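Local coordinates for heavy metal-binding domain-containing protein (Pediococcus pentosaceus, PDB 3QKB) that is of unknown function but probably belongs to a heavy-metal-binding domain family and assembles from five copies of the same chain, at residues 53-64 with 82-90. Sequence-based numbering, arbitrary orientation.
Sequences YNMFDQLFDEAK and LKYNTEVVE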
loop_
_atom_site.group_PDB
_atom_site.type_symbol
_atom_site.label_atom_id
_atom_site.label_comp_id
_atom_site.label_asym_id
_atom_site.label_seq_id
_atom_site.Cartn_x
_atom_site.Cartn_y
_atom_site.Cartn_z
ATOM N N TYR A 53 -2.177 4.442 20.003
ATOM C CA TYR A 53 -2.316 4.366 18.530
ATOM C C TYR A 53 -3.769 4.472 18.065
ATOM O O TYR A 53 -4.006 4.822 16.926
ATOM C CB TYR A 53 -1.541 3.152 17.963
ATOM C CG TYR A 53 -0.080 3.329 18.288
ATOM C CD1 TYR A 53 0.695 4.274 17.595
ATOM C CD2 TYR A 53 0.490 2.706 19.395
ATOM C CE1 TYR A 53 2.015 4.530 17.944
ATOM C CE2 TYR A 53 1.823 2.949 19.746
ATOM C CZ TYR A 53 2.573 3.864 19.007
ATOM O OH TYR A 53 3.867 4.115 19.370
ATOM N N ASN A 54 -4.727 4.266 18.976
ATOM C CA ASN A 54 -6.159 4.654 18.808
ATOM C C ASN A 54 -6.383 6.091 18.339
ATOM O O ASN A 54 -7.420 6.428 17.777
ATOM C CB ASN A 54 -6.937 4.441 20.135
ATOM C CG ASN A 54 -6.337 5.235 21.321
ATOM O OD1 ASN A 54 -5.254 4.910 21.815
ATOM N ND2 ASN A 54 -7.049 6.266 21.774
HETATM N N MSE A 55 -5.413 6.959 18.619
HETATM C CA MSE A 55 -5.494 8.348 18.204
HETATM C C MSE A 55 -5.336 8.582 16.719
HETATM O O MSE A 55 -5.585 9.703 16.263
HETATM C CB MSE A 55 -4.474 9.193 18.966
HETATM C CG MSE A 55 -4.859 9.385 20.442
HETATM SE SE MSE A 55 -3.693 10.652 21.196
HETATM C CE MSE A 55 -4.898 12.183 21.275
ATOM N N PHE A 56 -4.915 7.555 15.962
ATOM C CA PHE A 56 -5.033 7.574 14.501
ATOM C C PHE A 56 -6.474 7.741 14.012
ATOM O O PHE A 56 -6.679 8.243 12.918
ATOM C CB PHE A 56 -4.455 6.294 13.857
ATOM C CG PHE A 56 -3.001 6.379 13.511
ATOM C CD1 PHE A 56 -2.607 6.958 12.332
ATOM C CD2 PHE A 56 -2.021 5.856 14.360
ATOM C CE1 PHE A 56 -1.255 7.028 11.991
ATOM C CE2 PHE A 56 -0.672 5.915 14.035
ATOM C CZ PHE A 56 -0.281 6.498 12.861
ATOM N N ASP A 57 -7.454 7.285 14.787
ATOM C CA ASP A 57 -8.868 7.364 14.382
ATOM C C ASP A 57 -9.260 8.774 13.905
ATOM O O ASP A 57 -9.761 8.942 12.783
ATOM C CB ASP A 57 -9.787 6.920 15.543
ATOM C CG ASP A 57 -9.732 5.373 15.818
ATOM O OD1 ASP A 57 -9.040 4.585 15.069
ATOM O OD2 ASP A 57 -10.400 4.966 16.803
ATOM N N GLN A 58 -8.945 9.765 14.741
ATOM C CA GLN A 58 -9.121 11.202 14.430
ATOM C C GLN A 58 -8.570 11.587 13.079
ATOM O O GLN A 58 -9.189 12.352 12.340
ATOM C CB GLN A 58 -8.350 12.092 15.415
ATOM C CG GLN A 58 -8.628 11.945 16.866
ATOM C CD GLN A 58 -7.533 12.565 17.677
ATOM O OE1 GLN A 58 -7.037 11.966 18.644
ATOM N NE2 GLN A 58 -7.111 13.767 17.275
ATOM N N LEU A 59 -7.343 11.134 12.829
ATOM C CA LEU A 59 -6.560 11.581 11.699
ATOM C C LEU A 59 -7.145 11.054 10.395
ATOM O O LEU A 59 -7.183 11.772 9.404
ATOM C CB LEU A 59 -5.092 11.151 11.860
ATOM C CG LEU A 59 -4.300 11.757 13.022
ATOM C CD1 LEU A 59 -2.949 11.114 13.093
ATOM C CD2 LEU A 59 -4.149 13.261 12.883
ATOM N N PHE A 60 -7.614 9.809 10.400
ATOM C CA PHE A 60 -8.330 9.271 9.246
ATOM C C PHE A 60 -9.581 10.103 8.934
ATOM O O PHE A 60 -9.814 10.423 7.773
ATOM C CB PHE A 60 -8.740 7.808 9.456
ATOM C CG PHE A 60 -7.592 6.837 9.445
ATOM C CD1 PHE A 60 -6.839 6.647 8.296
ATOM C CD2 PHE A 60 -7.280 6.085 10.582
ATOM C CE1 PHE A 60 -5.760 5.746 8.280
ATOM C CE2 PHE A 60 -6.215 5.179 10.570
ATOM C CZ PHE A 60 -5.457 5.008 9.413
ATOM N N ASP A 61 -10.370 10.444 9.966
ATOM C CA ASP A 61 -11.559 11.302 9.791
ATOM C C ASP A 61 -11.196 12.644 9.198
ATOM O O ASP A 61 -11.845 13.096 8.249
ATOM C CB ASP A 61 -12.299 11.538 11.122
ATOM C CG ASP A 61 -13.419 10.521 11.379
ATOM O OD1 ASP A 61 -13.355 9.376 10.861
ATOM O OD2 ASP A 61 -14.368 10.871 12.130
ATOM N N GLU A 62 -10.151 13.268 9.755
ATOM C CA GLU A 62 -9.671 14.579 9.290
ATOM C C GLU A 62 -9.190 14.501 7.849
ATOM O O GLU A 62 -9.524 15.354 7.049
ATOM C CB GLU A 62 -8.547 15.114 10.202
ATOM C CG GLU A 62 -8.168 16.629 9.992
ATOM C CD GLU A 62 -6.889 17.045 10.771
ATOM O OE1 GLU A 62 -6.892 16.902 12.022
ATOM O OE2 GLU A 62 -5.891 17.497 10.129
ATOM N N ALA A 63 -8.436 13.451 7.521
ATOM C CA ALA A 63 -7.959 13.228 6.149
ATOM C C ALA A 63 -9.117 13.107 5.162
ATOM O O ALA A 63 -9.106 13.763 4.140
ATOM C CB ALA A 63 -7.080 12.009 6.088
ATOM N N LYS A 64 -10.136 12.320 5.508
ATOM C CA LYS A 64 -11.355 12.213 4.688
ATOM C C LYS A 64 -12.054 13.556 4.491
ATOM O O LYS A 64 -12.399 13.883 3.366
ATOM C CB LYS A 64 -12.352 11.213 5.279
ATOM C CG LYS A 64 -11.961 9.782 5.085
ATOM C CD LYS A 64 -13.070 8.807 5.508
ATOM C CE LYS A 64 -13.227 8.703 7.013
ATOM N NZ LYS A 64 -14.172 7.601 7.383
ATOM N N LEU A 82 -9.914 5.309 -2.821
ATOM C CA LEU A 82 -9.254 5.810 -1.614
ATOM C C LEU A 82 -8.216 4.819 -1.111
ATOM O O LEU A 82 -8.475 3.613 -1.045
ATOM C CB LEU A 82 -10.269 6.079 -0.497
ATOM C CG LEU A 82 -9.747 6.593 0.867
ATOM C CD1 LEU A 82 -8.972 7.897 0.727
ATOM C CD2 LEU A 82 -10.917 6.741 1.839
ATOM N N LYS A 83 -7.033 5.341 -0.806
ATOM C CA LYS A 83 -6.032 4.641 0.001
ATOM C C LYS A 83 -5.485 5.585 1.072
ATOM O O LYS A 83 -5.612 6.814 0.960
ATOM C CB LYS A 83 -4.884 4.137 -0.865
ATOM C CG LYS A 83 -5.284 3.156 -1.959
ATOM C CD LYS A 83 -5.826 1.786 -1.433
ATOM C CE LYS A 83 -6.487 0.933 -2.572
ATOM N NZ LYS A 83 -7.423 1.699 -3.565
ATOM N N TYR A 84 -4.892 4.992 2.107
ATOM C CA TYR A 84 -4.226 5.720 3.176
ATOM C C TYR A 84 -2.807 5.212 3.345
ATOM O O TYR A 84 -2.597 4.006 3.420
ATOM C CB TYR A 84 -4.904 5.476 4.499
ATOM C CG TYR A 84 -6.308 5.966 4.658
ATOM C CD1 TYR A 84 -6.603 7.308 4.604
ATOM C CD2 TYR A 84 -7.324 5.085 5.003
ATOM C CE1 TYR A 84 -7.909 7.768 4.840
ATOM C CE2 TYR A 84 -8.607 5.515 5.227
ATOM C CZ TYR A 84 -8.908 6.846 5.148
ATOM O OH TYR A 84 -10.210 7.226 5.382
ATOM N N ASN A 85 -1.848 6.120 3.453
ATOM C CA ASN A 85 -0.536 5.803 4.016
ATOM C C ASN A 85 -0.500 6.320 5.447
ATOM O O ASN A 85 -1.097 7.366 5.737
ATOM C CB ASN A 85 0.588 6.447 3.193
ATOM C CG ASN A 85 0.641 5.936 1.761
ATOM O OD1 ASN A 85 -0.150 5.062 1.361
ATOM N ND2 ASN A 85 1.579 6.468 0.981
ATOM N N THR A 86 0.207 5.603 6.325
ATOM C CA THR A 86 0.406 6.001 7.717
ATOM C C THR A 86 1.888 5.973 8.082
ATOM O O THR A 86 2.640 5.128 7.585
ATOM C CB THR A 86 -0.368 5.076 8.679
ATOM O OG1 THR A 86 -0.208 3.709 8.276
ATOM C CG2 THR A 86 -1.822 5.408 8.678
ATOM N N GLU A 87 2.307 6.906 8.947
ATOM C CA GLU A 87 3.645 6.851 9.596
ATOM C C GLU A 87 3.570 7.173 11.069
ATOM O O GLU A 87 2.715 7.974 11.492
ATOM C CB GLU A 87 4.621 7.844 8.961
ATOM C CG GLU A 87 4.984 7.571 7.491
ATOM C CD GLU A 87 4.122 8.323 6.507
ATOM O OE1 GLU A 87 3.933 9.551 6.676
ATOM O OE2 GLU A 87 3.659 7.698 5.546
ATOM N N VAL A 88 4.452 6.543 11.851
ATOM C CA VAL A 88 4.696 6.918 13.233
ATOM C C VAL A 88 6.091 7.478 13.295
ATOM O O VAL A 88 7.065 6.736 13.177
ATOM C CB VAL A 88 4.544 5.733 14.188
ATOM C CG1 VAL A 88 4.828 6.154 15.659
ATOM C CG2 VAL A 88 3.157 5.162 14.054
ATOM N N VAL A 89 6.178 8.801 13.459
ATOM C CA VAL A 89 7.439 9.528 13.381
ATOM C C VAL A 89 8.042 9.656 14.774
ATOM O O VAL A 89 7.356 10.067 15.709
ATOM C CB VAL A 89 7.261 10.929 12.757
ATOM C CG1 VAL A 89 8.568 11.615 12.705
ATOM C CG2 VAL A 89 6.657 10.830 11.350
ATOM N N GLU A 90 9.318 9.278 14.898
ATOM C CA GLU A 90 10.008 9.238 16.179
ATOM C C GLU A 90 10.895 10.483 16.299
ATOM O O GLU A 90 11.445 10.923 15.303
ATOM C CB GLU A 90 10.837 7.954 16.316
ATOM C CG GLU A 90 9.988 6.666 16.461
ATOM C CD GLU A 90 10.686 5.374 15.933
ATOM O OE1 GLU A 90 11.945 5.295 15.962
ATOM O OE2 GLU A 90 9.956 4.437 15.480
#
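Helix 56-64 meets strand 82-90 through F56, F60, Y84 and T86, the two segment axes passing 10.8 Å apart at 137° between their N-to-C directions. No hydrogen bond joins the segments, and the pairing illustrates how a helix can lie on a sheet by side-chain packing, its phenylalanines set against Y84, T86 and V88. The F60 ring presents its edge to a face of Y84 in a T-shaped stack: F60 CD1 sits 3.5 Å above the plane, over the ring centre, with the planes at 60°. With CG anti to its carbonyl carbon (chi1 -65°), Y84 rises toward the helix, and its hydroxyl end meets the aliphatic part of K64, which crosses it at a slant. That hydroxyl and K64 NZ both engage E38 of the second subunit, by a hydrogen bond and a salt bridge respectively. A leucine in place of Y84 would probably deprive F60 of its aromatic face and leave that glutamate without the phenolic hydroxyl. The T86 methyl CG2 bridges two rings, 3.7 Å from F60 CZ and equally 3.7 Å from F56 CE1. Farther along, V88 divides its methyls: CG2 meets the edge of F56, 3.9 Å from F56 CZ, while CG1 lies at the edge of Y53, 4.0 Å from Y53 CE1. The contact belongs to an alpha+beta subunit, one long helix packed on a mostly antiparallel sheet.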